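Local coordinates for glyoxalase family protein (Listeria monocytogenes, PDB 2P7O), which probably catalyses the manganese-dependent hydration of the antibiotic fosfomycin, thereby making the bacterium resistant to it, at residues N24-E29 and H115-H120; E44-I49 and W53-E58; Y67-F72 and S106-D111. One frame throughout, in Å; residues are numbered along the deposited sequence.

Contact 1: N24-E29 and H115-H120. With MN (manganese (II) ion), chain C.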
loop_
_atom_site.group_PDB
_atom_site.type_symbol
_atom_site.label_atom_id
_atom_site.label_comp_id
_atom_site.label_asym_id
_atom_site.label_seq_id
_atom_site.Cartn_x
_atom_site.Cartn_y
_atom_site.Cartn_z
ATOM N N ASN A 24 -17.847 -6.112 -0.959
ATOM C CA ASN A 24 -18.285 -7.327 -0.236
ATOM C C ASN A 24 -17.334 -7.643 0.904
ATOM O O ASN A 24 -17.881 -7.928 1.971
ATOM C CB ASN A 24 -18.371 -8.515 -1.193
ATOM C CG ASN A 24 -18.990 -9.738 -0.560
ATOM O OD1 ASN A 24 -20.222 -9.907 -0.581
ATOM N ND2 ASN A 24 -18.216 -10.635 0.011
ATOM N N ILE A 25 -16.026 -7.627 0.741
ATOM C CA ILE A 25 -15.061 -7.969 1.774
ATOM C C ILE A 25 -14.820 -6.857 2.790
ATOM O O ILE A 25 -14.905 -7.126 4.007
ATOM C CB ILE A 25 -13.660 -8.267 1.175
ATOM C CG1 ILE A 25 -13.733 -9.446 0.189
ATOM C CG2 ILE A 25 -12.712 -8.699 2.307
ATOM C CD1 ILE A 25 -14.593 -10.553 0.772
ATOM N N PHE A 26 -14.438 -5.676 2.286
ATOM C CA PHE A 26 -14.019 -4.649 3.241
ATOM C C PHE A 26 -15.145 -3.681 3.564
ATOM O O PHE A 26 -14.892 -2.696 4.285
ATOM C CB PHE A 26 -12.893 -3.800 2.615
ATOM C CG PHE A 26 -11.629 -4.559 2.270
ATOM C CD1 PHE A 26 -11.242 -4.832 0.980
ATOM C CD2 PHE A 26 -10.819 -5.020 3.275
ATOM C CE1 PHE A 26 -10.150 -5.638 0.671
ATOM C CE2 PHE A 26 -9.710 -5.774 2.973
ATOM C CZ PHE A 26 -9.324 -6.059 1.687
ATOM N N ASN A 27 -16.344 -3.833 3.021
ATOM C CA ASN A 27 -17.389 -2.812 3.266
ATOM C C ASN A 27 -16.996 -1.406 2.868
ATOM O O ASN A 27 -17.457 -0.387 3.389
ATOM C CB ASN A 27 -17.853 -2.847 4.730
ATOM C CG ASN A 27 -18.805 -4.030 4.832
ATOM O OD1 ASN A 27 -19.851 -4.038 4.127
ATOM N ND2 ASN A 27 -18.311 -5.045 5.514
ATOM N N ALA A 28 -16.165 -1.376 1.825
ATOM C CA ALA A 28 -15.646 -0.095 1.321
ATOM C C ALA A 28 -16.788 0.783 0.832
ATOM O O ALA A 28 -17.752 0.295 0.221
ATOM C CB ALA A 28 -14.638 -0.408 0.219
ATOM N N GLU A 29 -16.669 2.081 1.144
ATOM C CA GLU A 29 -17.725 3.031 0.821
ATOM C C GLU A 29 -17.323 3.806 -0.414
ATOM O O GLU A 29 -16.289 4.481 -0.435
ATOM C CB GLU A 29 -17.961 3.950 2.027
ATOM C CG GLU A 29 -18.947 5.062 1.645
ATOM C CD GLU A 29 -20.375 4.636 1.958
ATOM O OE1 GLU A 29 -20.651 3.433 1.799
ATOM O OE2 GLU A 29 -21.177 5.501 2.365
ATOM N N HIS A 115 -2.967 -8.422 -6.451
ATOM C CA HIS A 115 -2.567 -7.711 -5.233
ATOM C C HIS A 115 -2.834 -8.603 -4.005
ATOM O O HIS A 115 -3.982 -9.037 -3.758
ATOM C CB HIS A 115 -3.495 -6.488 -5.075
ATOM C CG HIS A 115 -3.421 -5.455 -6.145
ATOM N ND1 HIS A 115 -4.421 -5.174 -7.058
ATOM C CD2 HIS A 115 -2.450 -4.521 -6.379
ATOM C CE1 HIS A 115 -4.009 -4.189 -7.868
ATOM N NE2 HIS A 115 -2.820 -3.767 -7.460
ATOM N N LEU A 116 -1.852 -8.755 -3.121
ATOM C CA LEU A 116 -2.008 -9.437 -1.835
ATOM C C LEU A 116 -2.564 -8.508 -0.753
ATOM O O LEU A 116 -2.138 -7.366 -0.568
ATOM C CB LEU A 116 -0.640 -9.970 -1.439
ATOM C CG LEU A 116 -0.666 -10.863 -0.183
ATOM C CD1 LEU A 116 -1.547 -12.096 -0.388
ATOM C CD2 LEU A 116 0.770 -11.279 0.067
ATOM N N PHE A 117 -3.573 -9.047 -0.057
ATOM C CA PHE A 117 -4.185 -8.309 1.049
ATOM C C PHE A 117 -4.176 -9.230 2.265
ATOM O O PHE A 117 -4.052 -10.460 2.167
ATOM C CB PHE A 117 -5.673 -8.053 0.755
ATOM C CG PHE A 117 -5.879 -6.875 -0.195
ATOM C CD1 PHE A 117 -6.110 -7.078 -1.552
ATOM C CD2 PHE A 117 -5.831 -5.572 0.266
ATOM C CE1 PHE A 117 -6.296 -6.015 -2.443
ATOM C CE2 PHE A 117 -6.012 -4.483 -0.584
ATOM C CZ PHE A 117 -6.273 -4.713 -1.944
ATOM N N GLU A 118 -4.279 -8.620 3.424
ATOM C CA GLU A 118 -4.298 -9.349 4.678
ATOM C C GLU A 118 -5.358 -8.698 5.573
ATOM O O GLU A 118 -5.446 -7.485 5.684
ATOM C CB GLU A 118 -2.908 -9.325 5.311
ATOM C CG GLU A 118 -2.785 -9.936 6.703
ATOM C CD GLU A 118 -1.426 -9.790 7.360
ATOM O OE1 GLU A 118 -0.565 -9.059 6.789
ATOM O OE2 GLU A 118 -1.229 -10.400 8.446
ATOM N N LEU A 119 -6.143 -9.550 6.233
ATOM C CA LEU A 119 -6.908 -9.146 7.412
ATOM C C LEU A 119 -6.225 -9.694 8.671
ATOM O O LEU A 119 -5.969 -10.899 8.791
ATOM C CB LEU A 119 -8.319 -9.744 7.224
ATOM C CG LEU A 119 -9.081 -9.031 6.090
ATOM C CD1 LEU A 119 -10.442 -9.711 5.951
ATOM C CD2 LEU A 119 -9.254 -7.540 6.295
ATOM N N HIS A 120 -5.793 -8.779 9.515
ATOM C CA HIS A 120 -4.876 -9.137 10.590
ATOM C C HIS A 120 -5.627 -8.926 11.898
ATOM O O HIS A 120 -6.031 -7.788 12.157
ATOM C CB HIS A 120 -3.641 -8.227 10.450
ATOM C CG HIS A 120 -2.625 -8.368 11.558
ATOM N ND1 HIS A 120 -1.325 -8.803 11.340
ATOM C CD2 HIS A 120 -2.650 -7.984 12.866
ATOM C CE1 HIS A 120 -0.667 -8.789 12.481
ATOM N NE2 HIS A 120 -1.467 -8.322 13.438
HETATM MN MN MN C . 1.510 -8.578 7.100
HETATM O O HOH W 1 1.262 -9.814 8.894
#
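Phe26, at the C-terminal end of helix 15-26, meets Phe117 and Leu119 of strand 116-120 in a buried helix-on-sheet contact of the vicinal oxygen chelate (glyoxalase) fold. The tight part is built around the Phe26 ring. Phe26 CZ lies 3.8 Å from CD2 of Phe117, while Phe26 CE2 stands 3.8 Å from CD2 of Leu119, which comes in at the ring edge near the plane. The two phenyl rings are inclined at 55° with centroids 5.4 Å apart, an oblique pairing in which Phe26 CE1 sits over one face of Phe117. Ile25 CG2 lies over the centre of one face of Phe26, and Phe72 adds another inclined ring beside it. Packing slackens toward Ile25, whose CG2 approaches CD1 of Leu119 only to 4.4 Å. Directly after Phe26, the chain leaves the helix at exposed Asn27, with a positive phi of 57°.

On the strand, alternation sends Phe117 and Leu119 to the helix and Glu118 to the other face, where the hydrophobic core gives way to the metal site. Glu118 keeps an extended chain, CG anti to the backbone N (chi1 174°), which carries OE1 to 2.1 Å from the manganese. The other oxygen, Glu118 OE2, is gripped by Ser106 OG, weakly by His120 ND1, and by the metal-bound water, which donates to it at 2.6 Å.

Contact 2: E44-I49 and W53-E58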
loop_
_atom_site.group_PDB
_atom_site.type_symbol
_atom_site.label_atom_id
_atom_site.label_comp_id
_atom_site.label_asym_id
_atom_site.label_seq_id
_atom_site.Cartn_x
_atom_site.Cartn_y
_atom_site.Cartn_z
ATOM N N GLU A 44 -11.748 5.932 -12.936
ATOM C CA GLU A 44 -11.281 5.774 -11.576
ATOM C C GLU A 44 -12.468 5.786 -10.633
ATOM O O GLU A 44 -13.488 6.436 -10.861
ATOM C CB GLU A 44 -10.363 6.958 -11.205
ATOM C CG GLU A 44 -11.084 8.264 -10.919
ATOM C CD GLU A 44 -10.207 9.402 -10.433
ATOM O OE1 GLU A 44 -10.633 10.136 -9.504
ATOM O OE2 GLU A 44 -9.092 9.656 -10.950
ATOM N N LYS A 45 -12.241 5.085 -9.532
ATOM C CA LYS A 45 -13.094 5.309 -8.398
ATOM C C LYS A 45 -12.266 5.577 -7.121
ATOM O O LYS A 45 -11.166 5.065 -6.947
ATOM C CB LYS A 45 -13.924 4.062 -8.114
ATOM C CG LYS A 45 -15.111 3.941 -9.029
ATOM C CD LYS A 45 -15.987 2.797 -8.502
ATOM C CE LYS A 45 -16.883 2.279 -9.604
ATOM N NZ LYS A 45 -17.920 1.412 -9.007
ATOM N N PHE A 46 -12.916 6.336 -6.232
ATOM C CA PHE A 46 -12.371 6.402 -4.871
ATOM C C PHE A 46 -13.328 5.700 -3.893
ATOM O O PHE A 46 -14.554 5.794 -4.002
ATOM C CB PHE A 46 -12.108 7.843 -4.442
ATOM C CG PHE A 46 -10.703 8.374 -4.672
ATOM C CD1 PHE A 46 -9.777 8.386 -3.648
ATOM C CD2 PHE A 46 -10.355 8.879 -5.930
ATOM C CE1 PHE A 46 -8.496 8.901 -3.851
ATOM C CE2 PHE A 46 -9.091 9.387 -6.130
ATOM C CZ PHE A 46 -8.147 9.377 -5.090
ATOM N N PHE A 47 -12.723 5.069 -2.897
ATOM C CA PHE A 47 -13.443 4.432 -1.801
ATOM C C PHE A 47 -12.748 4.827 -0.489
ATOM O O PHE A 47 -11.610 5.329 -0.458
ATOM C CB PHE A 47 -13.343 2.906 -1.865
ATOM C CG PHE A 47 -13.988 2.280 -3.093
ATOM C CD1 PHE A 47 -13.261 2.130 -4.248
ATOM C CD2 PHE A 47 -15.307 1.880 -3.051
ATOM C CE1 PHE A 47 -13.892 1.636 -5.363
ATOM C CE2 PHE A 47 -15.948 1.372 -4.181
ATOM C CZ PHE A 47 -15.244 1.269 -5.364
ATOM N N LEU A 48 -13.472 4.676 0.604
ATOM C CA LEU A 48 -13.002 4.849 1.948
ATOM C C LEU A 48 -13.163 3.490 2.648
ATOM O O LEU A 48 -14.282 2.937 2.613
ATOM C CB LEU A 48 -13.882 5.799 2.785
ATOM C CG LEU A 48 -13.956 7.196 2.170
ATOM C CD1 LEU A 48 -14.319 8.318 3.118
ATOM C CD2 LEU A 48 -12.556 7.339 1.622
ATOM N N ILE A 49 -12.092 3.091 3.304
ATOM C CA ILE A 49 -12.032 1.886 4.128
ATOM C C ILE A 49 -11.365 2.266 5.461
ATOM O O ILE A 49 -10.144 2.437 5.523
ATOM C CB ILE A 49 -11.209 0.805 3.408
ATOM C CG1 ILE A 49 -11.685 0.522 1.972
ATOM C CG2 ILE A 49 -11.216 -0.496 4.231
ATOM C CD1 ILE A 49 -10.829 -0.535 1.314
ATOM N N TRP A 53 -8.286 6.375 2.267
ATOM C CA TRP A 53 -8.724 6.748 0.939
ATOM C C TRP A 53 -8.037 5.885 -0.109
ATOM O O TRP A 53 -6.820 5.982 -0.317
ATOM C CB TRP A 53 -8.429 8.243 0.666
ATOM C CG TRP A 53 -9.258 9.165 1.521
ATOM C CD1 TRP A 53 -8.918 9.555 2.809
ATOM C CD2 TRP A 53 -10.485 9.856 1.206
ATOM N NE1 TRP A 53 -9.877 10.420 3.285
ATOM C CE2 TRP A 53 -10.838 10.612 2.330
ATOM C CE3 TRP A 53 -11.312 9.912 0.058
ATOM C CZ2 TRP A 53 -11.996 11.412 2.396
ATOM C CZ3 TRP A 53 -12.460 10.687 0.119
ATOM C CH2 TRP A 53 -12.787 11.422 1.270
ATOM N N ILE A 54 -8.855 5.043 -0.752
ATOM C CA ILE A 54 -8.262 4.199 -1.778
ATOM C C ILE A 54 -8.818 4.516 -3.155
ATOM O O ILE A 54 -10.048 4.588 -3.338
ATOM C CB ILE A 54 -8.346 2.722 -1.392
ATOM C CG1 ILE A 54 -7.674 1.813 -2.444
ATOM C CG2 ILE A 54 -9.743 2.260 -1.051
ATOM C CD1 ILE A 54 -6.977 0.584 -1.875
ATOM N N CYS A 55 -7.894 4.761 -4.095
ATOM C CA CYS A 55 -8.326 4.953 -5.486
ATOM C C CYS A 55 -8.045 3.699 -6.279
ATOM O O CYS A 55 -6.937 3.090 -6.150
ATOM C CB CYS A 55 -7.467 6.121 -6.069
ATOM S SG CYS A 55 -7.609 6.291 -7.850
ATOM N N ILE A 56 -9.016 3.284 -7.089
ATOM C CA ILE A 56 -8.670 2.239 -8.063
ATOM C C ILE A 56 -8.847 2.796 -9.474
ATOM O O ILE A 56 -9.709 3.645 -9.655
ATOM C CB ILE A 56 -9.519 0.963 -7.968
ATOM C CG1 ILE A 56 -11.018 1.283 -7.986
ATOM C CG2 ILE A 56 -9.108 0.140 -6.753
ATOM C CD1 ILE A 56 -11.866 0.040 -7.867
ATOM N N MET A 57 -7.988 2.388 -10.388
ATOM C CA MET A 57 -7.801 2.974 -11.718
ATOM C C MET A 57 -7.616 1.843 -12.732
ATOM O O MET A 57 -6.892 0.897 -12.443
ATOM C CB MET A 57 -6.614 3.924 -11.588
ATOM C CG MET A 57 -5.652 4.256 -12.708
ATOM S SD MET A 57 -4.606 5.725 -12.306
ATOM C CE MET A 57 -5.943 6.945 -12.382
ATOM N N GLU A 58 -8.382 1.812 -13.822
ATOM C CA GLU A 58 -8.316 0.718 -14.794
ATOM C C GLU A 58 -7.010 0.871 -15.563
ATOM O O GLU A 58 -6.610 1.983 -15.923
ATOM C CB GLU A 58 -9.545 0.723 -15.729
ATOM C CG GLU A 58 -10.825 0.173 -15.087
ATOM C CD GLU A 58 -11.905 -0.241 -16.040
ATOM O OE1 GLU A 58 -11.943 0.305 -17.179
ATOM O OE2 GLU A 58 -12.803 -1.048 -15.683
#
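Strand 44-49 and residues 53-58 of strand 52-58 form an antiparallel beta hairpin in which Lys45 pairs with Ile56 and Phe47 with Ile54, in the middle of a mixed sheet, with strand 4-12 beyond one arm and strand 29-30 beyond the other. Four backbone hydrogen bonds hold it. Lys45 N to Ile56 O is 2.9 Å, and Ile56 N to Lys45 O is 2.8 Å; Phe47 and Ile54 exchange an equivalent pair. CA-H...O contacts such as Cys55 CA to Lys45 O fill in the ladder at the non-hydrogen-bonded positions.

On one face Phe47 and Ile54 turn toward helix 15-26, with Phe47 CB 3.7 Å from Ile54 CG2, and Ile49 CD1 reaches the same methyl. Lys45 starts on this face, but its ammonium NZ forms a salt bridge with Glu30 OE2.

The other face carries Glu44, Phe46, Leu48, Trp53, Cys55 and Met57. Leu48 and Trp53 run side by side, and CD2 of Leu48 lies over the six-membered ring of the Trp53 indole, 3.5 Å from its centroid: a close CH-pi contact. Cys55 CB sits over the face of Phe46 in a second one, 3.6 Å from the ring centroid. Cys55 SG, anti to the backbone N (chi1 168°), makes an oblique sulfur-aromatic contact, 4.3 Å from the centroid of Phe46.

Leu124 of the second subunit packs on Phe46 and Trp53, and Glu126 of that subunit on Glu44. The nearest atoms of the Phe46 side chain and a manganese are about 6 Å apart; this is the other ion of the dimer, probably the one bound by His7 of this chain. This face therefore sets an apolar, largely aromatic surface beside Glu44, consistent with its likely role as proton acceptor in the hydration of fosfomycin.

Contact 3: Y67-F72 and S106-D111. With MN (manganese (II) ion), chain C.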
loop_
_atom_site.group_PDB
_atom_site.type_symbol
_atom_site.label_atom_id
_atom_site.label_comp_id
_atom_site.label_asym_id
_atom_site.label_seq_id
_atom_site.Cartn_x
_atom_site.Cartn_y
_atom_site.Cartn_z
ATOM N N TYR A 67 4.867 -10.663 -2.390
ATOM C CA TYR A 67 4.468 -10.623 -0.982
ATOM C C TYR A 67 4.324 -9.208 -0.439
ATOM O O TYR A 67 4.047 -9.051 0.764
ATOM C CB TYR A 67 5.541 -11.393 -0.202
ATOM C CG TYR A 67 5.671 -12.816 -0.712
ATOM C CD1 TYR A 67 4.605 -13.681 -0.562
ATOM C CD2 TYR A 67 6.822 -13.333 -1.285
ATOM C CE1 TYR A 67 4.616 -15.000 -0.972
ATOM C CE2 TYR A 67 6.872 -14.656 -1.690
ATOM C CZ TYR A 67 5.779 -15.484 -1.542
ATOM O OH TYR A 67 5.827 -16.808 -1.945
ATOM N N ASN A 68 4.421 -8.184 -1.269
ATOM C CA ASN A 68 4.019 -6.798 -0.910
ATOM C C ASN A 68 2.535 -6.861 -0.530
ATOM O O ASN A 68 1.751 -7.392 -1.314
ATOM C CB ASN A 68 4.204 -5.901 -2.155
ATOM C CG ASN A 68 5.668 -5.817 -2.505
ATOM O OD1 ASN A 68 6.429 -5.089 -1.860
ATOM N ND2 ASN A 68 6.219 -6.609 -3.414
ATOM N N HIS A 69 2.087 -6.331 0.609
ATOM C CA HIS A 69 0.661 -6.417 0.886
ATOM C C HIS A 69 0.231 -5.275 1.806
ATOM O O HIS A 69 1.011 -4.775 2.646
ATOM C CB HIS A 69 0.279 -7.722 1.576
ATOM C CG HIS A 69 0.958 -8.054 2.877
ATOM N ND1 HIS A 69 2.204 -8.647 2.932
ATOM C CD2 HIS A 69 0.568 -7.919 4.168
ATOM C CE1 HIS A 69 2.546 -8.843 4.228
ATOM N NE2 HIS A 69 1.556 -8.401 4.990
ATOM N N ILE A 70 -1.070 -5.032 1.705
ATOM C CA ILE A 70 -1.748 -4.051 2.594
ATOM C C ILE A 70 -2.533 -4.891 3.589
ATOM O O ILE A 70 -3.249 -5.796 3.174
ATOM C CB ILE A 70 -2.689 -3.166 1.780
ATOM C CG1 ILE A 70 -1.940 -2.375 0.689
ATOM C CG2 ILE A 70 -3.473 -2.230 2.706
ATOM C CD1 ILE A 70 -2.885 -1.788 -0.365
ATOM N N ALA A 71 -2.427 -4.568 4.853
ATOM C CA ALA A 71 -3.106 -5.369 5.900
ATOM C C ALA A 71 -4.089 -4.446 6.627
ATOM O O ALA A 71 -3.706 -3.346 7.091
ATOM C CB ALA A 71 -2.036 -5.884 6.870
ATOM N N PHE A 72 -5.343 -4.836 6.775
ATOM C CA PHE A 72 -6.311 -4.119 7.583
ATOM C C PHE A 72 -6.556 -4.862 8.903
ATOM O O PHE A 72 -6.444 -6.077 8.933
ATOM C CB PHE A 72 -7.677 -4.043 6.857
ATOM C CG PHE A 72 -7.599 -3.036 5.702
ATOM C CD1 PHE A 72 -7.420 -3.463 4.401
ATOM C CD2 PHE A 72 -7.782 -1.686 5.951
ATOM C CE1 PHE A 72 -7.427 -2.522 3.377
ATOM C CE2 PHE A 72 -7.670 -0.739 4.954
ATOM C CZ PHE A 72 -7.524 -1.162 3.640
ATOM N N SER A 106 -4.253 -14.193 10.994
ATOM C CA SER A 106 -4.364 -13.418 9.773
ATOM C C SER A 106 -4.958 -14.299 8.667
ATOM O O SER A 106 -4.720 -15.520 8.587
ATOM C CB SER A 106 -2.973 -12.871 9.389
ATOM O OG SER A 106 -2.641 -11.797 10.257
ATOM N N ILE A 107 -5.664 -13.572 7.800
ATOM C CA ILE A 107 -6.105 -14.094 6.524
ATOM C C ILE A 107 -5.416 -13.365 5.362
ATOM O O ILE A 107 -5.433 -12.141 5.226
ATOM C CB ILE A 107 -7.614 -13.874 6.360
ATOM C CG1 ILE A 107 -8.404 -14.129 7.651
ATOM C CG2 ILE A 107 -8.127 -14.676 5.195
ATOM C CD1 ILE A 107 -9.848 -13.597 7.533
ATOM N N TYR A 108 -4.758 -14.155 4.525
ATOM C CA TYR A 108 -4.053 -13.609 3.375
ATOM C C TYR A 108 -4.747 -14.089 2.116
ATOM O O TYR A 108 -5.013 -15.298 2.008
ATOM C CB TYR A 108 -2.638 -14.200 3.393
ATOM C CG TYR A 108 -1.684 -13.547 4.356
ATOM C CD1 TYR A 108 -1.468 -14.084 5.608
ATOM C CD2 TYR A 108 -0.966 -12.415 3.991
ATOM C CE1 TYR A 108 -0.590 -13.507 6.505
ATOM C CE2 TYR A 108 -0.057 -11.848 4.885
ATOM C CZ TYR A 108 0.138 -12.411 6.138
ATOM O OH TYR A 108 1.042 -11.821 7.022
ATOM N N PHE A 109 -5.051 -13.152 1.230
ATOM C CA PHE A 109 -5.861 -13.462 0.060
ATOM C C PHE A 109 -5.605 -12.424 -1.025
ATOM O O PHE A 109 -5.047 -11.333 -0.797
ATOM C CB PHE A 109 -7.364 -13.515 0.421
ATOM C CG PHE A 109 -7.869 -12.208 1.032
ATOM C CD1 PHE A 109 -8.656 -11.298 0.349
ATOM C CD2 PHE A 109 -7.545 -11.925 2.337
ATOM C CE1 PHE A 109 -9.098 -10.122 0.934
ATOM C CE2 PHE A 109 -7.990 -10.784 2.983
ATOM C CZ PHE A 109 -8.791 -9.904 2.292
ATOM N N TYR A 110 -5.889 -12.738 -2.276
ATOM C CA TYR A 110 -5.576 -11.809 -3.367
ATOM C C TYR A 110 -6.856 -11.176 -3.881
ATOM O O TYR A 110 -7.912 -11.710 -3.548
ATOM C CB TYR A 110 -4.989 -12.578 -4.596
ATOM C CG TYR A 110 -3.693 -13.243 -4.210
ATOM C CD1 TYR A 110 -3.755 -14.475 -3.535
ATOM C CD2 TYR A 110 -2.464 -12.629 -4.434
ATOM C CE1 TYR A 110 -2.578 -15.097 -3.154
ATOM C CE2 TYR A 110 -1.284 -13.277 -4.019
ATOM C CZ TYR A 110 -1.367 -14.477 -3.378
ATOM O OH TYR A 110 -0.220 -15.130 -2.997
ATOM N N ASP A 111 -6.729 -10.092 -4.657
ATOM C CA ASP A 111 -7.950 -9.585 -5.311
ATOM C C ASP A 111 -8.069 -10.245 -6.684
ATOM O O ASP A 111 -7.634 -11.396 -6.827
ATOM C CB ASP A 111 -8.012 -8.068 -5.423
ATOM C CG ASP A 111 -6.818 -7.453 -6.145
ATOM O OD1 ASP A 111 -6.826 -6.189 -6.306
ATOM O OD2 ASP A 111 -5.935 -8.202 -6.570
HETATM MN MN MN C . 1.510 -8.578 7.100
HETATM O O HOH W 1 1.262 -9.814 8.894
#
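The imidazole of His69 receives the edge of Tyr108 on one face: CE2 of the tyrosine stands above the ring, displaced toward its rim, 3.8 Å from His69 NE2. Relative to the Tyr108 ring, His69 NE2 lies at the edge, near the plane. The rings are inclined at 77° with centroids 5.3 Å apart, an edge-to-face (T-shaped) pair. At the rim of the imidazole, both nitrogens are engaged. His69 ND1 donates to Tyr67 O at 2.9 Å in a nearly straight bond (168°), the carbonyl oxygen lying in the ring plane, and His69 NE2 binds the manganese at 2.1 Å. With ND1 tied to the backbone, the rotation of the ring is fixed and NE2 is aimed at the metal. CG of His69 lies between the backbone N and the carbonyl carbon (chi1 57°), which lets ND1 turn back to the carbonyl of Tyr67 while NE2 points to the metal.

Strands 69-73 and 106-110 belong to one mixed sheet of the vicinal oxygen chelate fold but are not adjacent in it. Strand 116-120 runs between them, so the two residues meet through their side chains above it. From that strand Glu118 supplies another metal ligand; Glu126 of the same chain and His7 of the second subunit complete the protein ligands. His69, Ala71 and Phe72 pair in an antiparallel ladder with a strand of that subunit, which continues the sheet across the interface.

Tyr108 itself works in the second shell. Tyr108 OH is 3.3 Å from the manganese, and the metal-bound water donates a hydrogen bond to Tyr108 OH at 2.8 Å. That water lies 2.2 Å from the ion. The same hydroxyl is hydrogen-bonded to Glu126 OE2, a metal ligand through its other oxygen.

Overall arrangement
Contacts 1 and 3, with centres about 8 Å apart, share one sheet, one manganese and one water. Strand 116-120 joins them: Glu118 OE2 is 2.7 Å from Ser106 OG, and Phe117 N is 2.8 Å from Phe109 O. Contact 2 belongs to the other sheet, its centre about 13 Å from that of contact 1 and about 17 Å from that of contact 3. Residues 24-29 bridge toward it, with Glu29 N 2.9 Å from Leu48 O, while Ile49 CG2 touches Phe72 CE2 at 3.6 Å. Because the second subunit contributes His7 to the metal site, the hairpin of contact 2 probably lines the site completed by the partner's equivalents of contacts 1 and 3.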